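Local coordinates for polyprenyl synthetase (Nonlabens dokdonensis, PDB 6KD7), which synthesises geranylgeranyl pyrophosphate as a magnesium-dependent prenyltransferase of the FPP/GGPP synthase family, at the interface of chains A and B. Sequence-based numbering; all coordinates share one arbitrary frame. Chains: chain A/B, Polyprenyl synthetase.

The interface of chains A and B. Residues chain A 111, 115, 134, 137-138; chain B 112, 115-116.
Helix 100-116 of each subunit meets its twin at the two-fold interface of chains A and B in this mainly helical prenyl synthase, where A:Tyr115 and B:Tyr115 stack face to face. The rings are nearly parallel, 10° apart, with centroids separated by 3.6 Å. They run in opposite directions, each hydroxyl reaching back over the partner's CB, and the closest approach is between A:Tyr115 CE2 and B:Tyr115 CE2 at 3.4 Å. With chi1 at -84°, CG lies anti to the carbonyl carbon and each ring is laid across the axis. A hydrogen bond within chain A holds the hydroxyl end of the ring: A:Tyr115 OH meets A:Ser134 OG, 2.6 Å away in the ring plane, tying helix 100-116 to helix 123-150. Were A:Tyr115 cut back to an alanine, the B:Tyr115 ring would probably lose the ring stacked on one face, and A:Ser134 OG this hydroxyl partner.

Beside the stack, B:Ile112 wedges between the two A helices. Its CD1 tip touches A:Ala137 CB at 3.5 Å, CG1 faces A:Leu111 CD2, and the CG2 branch lies against the A:Ser134 backbone O (3.4 Å) and A:Leu138 CB. Further out, B:Arg116 bends at chi2 and chi3, laying CD along A:Ser134 CB at 3.7 Å while its guanidinium NE and NH1 lie by A:Leu138 CD2, the two side chains crossing at about a right angle. Repeated by symmetry, this mainly apolar patch joins two chains of the six-chain assembly, consistent with the dimer typical of the family.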
loop_
_atom_site.group_PDB
_atom_site.type_symbol
_atom_site.label_atom_id
_atom_site.label_comp_id
_atom_site.label_asym_id
_atom_site.label_seq_id
_atom_site.Cartn_x
_atom_site.Cartn_y
_atom_site.Cartn_z
ATOM N N LEU A 111 8.170 -12.482 29.769
ATOM C CA LEU A 111 7.223 -12.577 30.912
ATOM C C LEU A 111 7.416 -13.907 31.679
ATOM O O LEU A 111 7.482 -13.905 32.933
ATOM C CB LEU A 111 5.790 -12.410 30.454
ATOM C CG LEU A 111 4.726 -12.514 31.542
ATOM C CD1 LEU A 111 5.027 -11.564 32.706
ATOM C CD2 LEU A 111 3.355 -12.182 30.946
ATOM N N TYR A 115 8.834 -14.838 35.700
ATOM C CA TYR A 115 8.178 -15.730 36.690
ATOM C C TYR A 115 9.212 -16.736 37.193
ATOM O O TYR A 115 9.236 -16.997 38.370
ATOM C CB TYR A 115 6.967 -16.441 36.099
ATOM C CG TYR A 115 5.704 -15.638 36.120
ATOM C CD1 TYR A 115 4.952 -15.573 37.273
ATOM C CD2 TYR A 115 5.194 -15.033 34.981
ATOM C CE1 TYR A 115 3.778 -14.851 37.340
ATOM C CE2 TYR A 115 3.998 -14.330 35.025
ATOM C CZ TYR A 115 3.277 -14.256 36.205
ATOM O OH TYR A 115 2.103 -13.598 36.346
ATOM N N SER A 134 1.778 -10.983 39.814
ATOM C CA SER A 134 0.660 -11.301 38.896
ATOM C C SER A 134 -0.427 -10.249 39.011
ATOM O O SER A 134 -0.943 -9.817 38.003
ATOM C CB SER A 134 0.125 -12.690 39.127
ATOM O OG SER A 134 1.094 -13.662 38.751
ATOM N N ALA A 137 0.998 -7.278 37.263
ATOM C CA ALA A 137 1.146 -7.457 35.805
ATOM C C ALA A 137 -0.236 -7.256 35.150
ATOM O O ALA A 137 -0.352 -6.531 34.164
ATOM C CB ALA A 137 1.737 -8.800 35.534
ATOM N N LEU A 138 -1.300 -7.738 35.781
ATOM C CA LEU A 138 -2.636 -7.707 35.169
ATOM C C LEU A 138 -3.133 -6.293 35.281
ATOM O O LEU A 138 -3.832 -5.845 34.351
ATOM C CB LEU A 138 -3.584 -8.690 35.840
ATOM C CG LEU A 138 -4.981 -8.790 35.215
ATOM C CD1 LEU A 138 -4.874 -9.193 33.736
ATOM C CD2 LEU A 138 -5.844 -9.811 35.970
ATOM N N ILE B 112 -1.263 -14.095 32.258
ATOM C CA ILE B 112 -1.175 -13.668 33.676
ATOM C C ILE B 112 -2.376 -14.271 34.425
ATOM O O ILE B 112 -2.191 -14.750 35.542
ATOM C CB ILE B 112 -1.115 -12.132 33.770
ATOM C CG1 ILE B 112 0.140 -11.546 33.100
ATOM C CG2 ILE B 112 -1.186 -11.687 35.209
ATOM C CD1 ILE B 112 -0.034 -10.034 32.744
ATOM N N TYR B 115 -1.698 -17.852 35.370
ATOM C CA TYR B 115 -0.823 -17.965 36.566
ATOM C C TYR B 115 -1.682 -17.764 37.813
ATOM O O TYR B 115 -1.491 -18.482 38.764
ATOM C CB TYR B 115 0.324 -16.964 36.525
ATOM C CG TYR B 115 1.510 -17.409 35.727
ATOM C CD1 TYR B 115 2.433 -18.262 36.289
ATOM C CD2 TYR B 115 1.778 -16.909 34.461
ATOM C CE1 TYR B 115 3.544 -18.696 35.595
ATOM C CE2 TYR B 115 2.908 -17.310 33.763
ATOM C CZ TYR B 115 3.806 -18.193 34.342
ATOM O OH TYR B 115 4.933 -18.640 33.742
ATOM N N ARG B 116 -2.586 -16.804 37.781
ATOM C CA ARG B 116 -3.400 -16.464 38.970
ATOM C C ARG B 116 -4.322 -17.611 39.392
ATOM O O ARG B 116 -4.726 -17.617 40.537
ATOM C CB ARG B 116 -4.157 -15.166 38.722
ATOM C CG ARG B 116 -3.253 -14.049 38.239
ATOM C CD ARG B 116 -3.547 -12.778 38.974
ATOM N NE ARG B 116 -4.909 -12.310 38.852
ATOM C CZ ARG B 116 -5.471 -11.525 39.748
ATOM N NH1 ARG B 116 -6.708 -11.106 39.585
ATOM N NH2 ARG B 116 -4.791 -11.166 40.814
#